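Long-range contact in phosphoribosylaminoimidazole-succinocarboxamide synthase (Pyrococcus horikoshii, PDB 4O86), which catalyses the ATP-dependent joining of L-aspartate to 5-amino-1-(5-phospho-D-ribosyl)imidazole-4-carboxylate, giving SAICAR in de novo purine biosynthesis: residues 32-37 with 213-218. Sequence-based numbering, arbitrary orientation.
Sequences TAFDGT and FRFDKG. With CDP (cytidine-5'-diphosphate), chain C; C5P (cytidine-5'-monophosphate), chain D; PO4 (phosphate ion), chain B.
The CA atoms of Ala33 and Arg214 are the nearest pair across the two segments, and the methyl of Ala33 touches the arginine chain, Ala33 CB lying 4.0 Å from Arg214 CG. No hydrogen bond runs directly between residues 32-37 and 213-218; the polar link is a phosphate ion, probably from the crystallisation liquor. Phe34 N donates to PO4 O2 with an N-H...O angle of 161°. From the other segment Arg214 holds a different oxygen, PO4 O4, through both NE (2.6 Å) and NH1, and the phosphorus lies in the guanidinium plane at its edge. NH1 also donates to the ribose O2' of the cytidine nucleotide, modelled as diphosphate and monophosphate; where the diphosphate is present, CDP O1B stands over one guanidinium face, 3.3 Å above the plane.

Aromatic side chains flank this site. Phe34 brings its ring edge up to Arg214 O, with CZ 3.4 Å away, and the same CZ meets Phe215 CE1 at 4.0 Å as the two rings cross obliquely. Phe213, with CG anti to the backbone N (chi1 170°), places CE2 against Ala33 CB and the backbone N of Thr32.

Further out, a type I' turn from Phe34 to Thr37 joins strands 30-33 and 38-41 into a beta hairpin, Phe34 O accepting from both N and OG1 of Thr37. On the helical side, Asp211 forms a salt bridge with Arg214 NH2, which, with the bonds from NE and NH1, probably limits rotation of the guanidinium. With an alanine here instead of Arg214, PO4 O4 and the ribose hydroxyl would probably lose these donors, and Asp211 this cationic partner. Hairpin and helix 211-214 thus frame an anion-binding pocket beside the nucleotide, consistent with a substrate-binding role, in which the amide of Phe34 donates a hydrogen bond while the guanidinium of Arg214 probably balances part of the phosphate's negative charge.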
loop_
_atom_site.group_PDB
_atom_site.type_symbol
_atom_site.label_atom_id
_atom_site.label_comp_id
_atom_site.label_asym_id
_atom_site.label_seq_id
_atom_site.Cartn_x
_atom_site.Cartn_y
_atom_site.Cartn_z
ATOM N N THR A 32 -4.155 -24.782 0.661
ATOM C CA THR A 32 -2.840 -24.265 1.060
ATOM C C THR A 32 -3.018 -22.931 1.783
ATOM O O THR A 32 -3.910 -22.148 1.449
ATOM C CB THR A 32 -1.935 -23.995 -0.164
ATOM O OG1 THR A 32 -2.187 -24.968 -1.187
ATOM C CG2 THR A 32 -0.485 -24.069 0.225
ATOM N N ALA A 33 -2.159 -22.672 2.760
ATOM C CA ALA A 33 -2.203 -21.421 3.512
ATOM C C ALA A 33 -0.812 -21.044 3.979
ATOM O O ALA A 33 0.111 -21.857 3.895
ATOM C CB ALA A 33 -3.161 -21.527 4.696
ATOM N N PHE A 34 -0.688 -19.806 4.461
ATOM C CA PHE A 34 0.558 -19.241 4.992
ATOM C C PHE A 34 1.732 -19.419 4.025
ATOM O O PHE A 34 2.709 -20.116 4.330
ATOM C CB PHE A 34 0.872 -19.806 6.392
ATOM C CG PHE A 34 -0.303 -19.768 7.343
ATOM C CD1 PHE A 34 -0.877 -18.553 7.727
ATOM C CD2 PHE A 34 -0.836 -20.949 7.860
ATOM C CE1 PHE A 34 -1.956 -18.520 8.595
ATOM C CE2 PHE A 34 -1.912 -20.920 8.735
ATOM C CZ PHE A 34 -2.476 -19.705 9.103
ATOM N N ASP A 35 1.622 -18.785 2.855
ATOM C CA ASP A 35 2.619 -18.926 1.780
ATOM C C ASP A 35 2.997 -20.389 1.529
ATOM O O ASP A 35 4.177 -20.723 1.384
ATOM C CB ASP A 35 3.877 -18.073 2.059
ATOM C CG ASP A 35 3.859 -16.732 1.326
ATOM O OD1 ASP A 35 3.226 -16.644 0.254
ATOM O OD2 ASP A 35 4.491 -15.764 1.813
ATOM N N GLY A 36 1.990 -21.259 1.504
ATOM C CA GLY A 36 2.194 -22.669 1.182
ATOM C C GLY A 36 2.832 -23.546 2.249
ATOM O O GLY A 36 3.205 -24.686 1.967
ATOM N N THR A 37 2.951 -23.037 3.472
ATOM C CA THR A 37 3.555 -23.818 4.561
ATOM C C THR A 37 2.568 -24.761 5.269
ATOM O O THR A 37 2.981 -25.704 5.942
ATOM C CB THR A 37 4.279 -22.919 5.585
ATOM O OG1 THR A 37 3.321 -22.145 6.315
ATOM C CG2 THR A 37 5.258 -21.984 4.874
ATOM N N PHE A 213 -9.947 -23.665 7.763
ATOM C CA PHE A 213 -8.676 -24.353 7.527
ATOM C C PHE A 213 -7.460 -23.586 8.065
ATOM O O PHE A 213 -6.562 -24.191 8.670
ATOM C CB PHE A 213 -8.514 -24.671 6.037
ATOM C CG PHE A 213 -7.143 -25.169 5.651
ATOM C CD1 PHE A 213 -6.614 -26.336 6.205
ATOM C CD2 PHE A 213 -6.384 -24.480 4.710
ATOM C CE1 PHE A 213 -5.353 -26.793 5.837
ATOM C CE2 PHE A 213 -5.123 -24.938 4.333
ATOM C CZ PHE A 213 -4.605 -26.095 4.897
ATOM N N ARG A 214 -7.422 -22.268 7.855
ATOM C CA ARG A 214 -6.281 -21.459 8.324
ATOM C C ARG A 214 -6.034 -21.586 9.837
ATOM O O ARG A 214 -4.895 -21.775 10.261
ATOM C CB ARG A 214 -6.436 -19.975 7.952
ATOM C CG ARG A 214 -6.135 -19.647 6.495
ATOM C CD ARG A 214 -6.486 -18.199 6.201
ATOM N NE ARG A 214 -6.472 -17.911 4.768
ATOM C CZ ARG A 214 -7.517 -17.483 4.057
ATOM N NH1 ARG A 214 -7.359 -17.266 2.757
ATOM N NH2 ARG A 214 -8.707 -17.260 4.629
ATOM N N PHE A 215 -7.101 -21.475 10.632
ATOM C CA PHE A 215 -6.966 -21.402 12.093
ATOM C C PHE A 215 -7.657 -22.546 12.842
ATOM O O PHE A 215 -7.952 -22.421 14.032
ATOM C CB PHE A 215 -7.439 -20.033 12.615
ATOM C CG PHE A 215 -6.829 -18.868 11.887
ATOM C CD1 PHE A 215 -5.473 -18.566 12.035
ATOM C CD2 PHE A 215 -7.600 -18.084 11.033
ATOM C CE1 PHE A 215 -4.905 -17.502 11.351
ATOM C CE2 PHE A 215 -7.036 -17.023 10.342
ATOM C CZ PHE A 215 -5.685 -16.732 10.503
ATOM N N ASP A 216 -7.909 -23.651 12.134
ATOM C CA ASP A 216 -8.451 -24.879 12.726
ATOM C C ASP A 216 -9.745 -24.636 13.502
ATOM O O ASP A 216 -9.875 -25.007 14.672
ATOM C CB ASP A 216 -7.397 -25.563 13.612
ATOM C CG ASP A 216 -6.208 -26.075 12.818
ATOM O OD1 ASP A 216 -6.303 -26.201 11.577
ATOM O OD2 ASP A 216 -5.170 -26.358 13.442
ATOM N N LYS A 217 -10.705 -24.016 12.831
ATOM C CA LYS A 217 -11.934 -23.588 13.484
ATOM C C LYS A 217 -13.053 -24.613 13.380
ATOM O O LYS A 217 -14.173 -24.348 13.816
ATOM C CB LYS A 217 -12.399 -22.254 12.901
ATOM C CG LYS A 217 -11.590 -21.055 13.345
ATOM C CD LYS A 217 -12.016 -19.847 12.530
ATOM C CE LYS A 217 -11.728 -18.558 13.260
ATOM N NZ LYS A 217 -12.605 -17.519 12.673
ATOM N N GLY A 218 -12.745 -25.779 12.818
ATOM C CA GLY A 218 -13.745 -26.811 12.553
ATOM C C GLY A 218 -13.493 -27.521 11.237
ATOM O O GLY A 218 -12.365 -27.587 10.766
HETATM O O3B CDP C . -3.475 -13.735 4.771
HETATM P PB CDP C . -4.939 -13.435 4.596
HETATM O O1B CDP C . -5.632 -14.432 3.683
HETATM O O2B CDP C . -5.675 -13.109 5.867
HETATM O O3A CDP C . -4.931 -12.056 3.749
HETATM P PA CDP C . -6.074 -10.919 3.818
HETATM O O1A CDP C . -5.547 -9.682 3.130
HETATM O O2A CDP C . -6.583 -10.760 5.235
HETATM O "O5'" CDP C . -7.242 -11.560 2.920
HETATM C "C5'" CDP C . -8.196 -10.737 2.254
HETATM C "C4'" CDP C . -9.154 -11.617 1.462
HETATM O "O4'" CDP C . -8.552 -12.007 0.229
HETATM C "C3'" CDP C . -9.456 -12.904 2.211
HETATM O "O3'" CDP C . -10.829 -13.253 2.004
HETATM C "C2'" CDP C . -8.585 -13.956 1.575
HETATM O "O2'" CDP C . -9.295 -15.199 1.595
HETATM C "C1'" CDP C . -8.388 -13.429 0.162
HETATM N N1 CDP C . -7.054 -13.713 -0.390
HETATM C C2 CDP C . -6.912 -14.625 -1.459
HETATM O O2 CDP C . -7.918 -15.207 -1.915
HETATM N N3 CDP C . -5.686 -14.872 -1.982
HETATM C C4 CDP C . -4.594 -14.245 -1.496
HETATM N N4 CDP C . -3.376 -14.503 -2.026
HETATM C C5 CDP C . -4.710 -13.337 -0.447
HETATM C C6 CDP C . -5.972 -13.081 0.093
HETATM O O3P C5P D . -5.095 -12.057 4.057
HETATM P P C5P D . -6.011 -10.884 3.825
HETATM O O1P C5P D . -6.910 -10.530 4.988
HETATM O O2P C5P D . -5.316 -9.681 3.233
HETATM O "O5'" C5P D . -7.028 -11.431 2.706
HETATM C "C5'" C5P D . -8.183 -10.685 2.325
HETATM C "C4'" C5P D . -9.124 -11.567 1.514
HETATM O "O4'" C5P D . -8.521 -11.923 0.270
HETATM C "C3'" C5P D . -9.418 -12.873 2.234
HETATM O "O3'" C5P D . -10.795 -13.215 2.037
HETATM C "C2'" C5P D . -8.565 -13.913 1.556
HETATM O "O2'" C5P D . -9.289 -15.148 1.550
HETATM C "C1'" C5P D . -8.379 -13.346 0.157
HETATM N N1 C5P D . -7.057 -13.632 -0.421
HETATM C C2 C5P D . -6.926 -14.588 -1.454
HETATM N N3 C5P D . -5.710 -14.837 -1.997
HETATM C C4 C5P D . -4.617 -14.172 -1.564
HETATM C C5 C5P D . -4.723 -13.223 -0.551
HETATM C C6 C5P D . -5.975 -12.964 0.008
HETATM O O2 C5P D . -7.933 -15.204 -1.862
HETATM N N4 C5P D . -3.409 -14.429 -2.112
HETATM P P PO4 B . -3.650 -17.882 2.531
HETATM O O1 PO4 B . -2.797 -18.689 1.574
HETATM O O2 PO4 B . -2.953 -17.752 3.868
HETATM O O3 PO4 B . -3.941 -16.516 1.935
HETATM O O4 PO4 B . -4.949 -18.615 2.725
#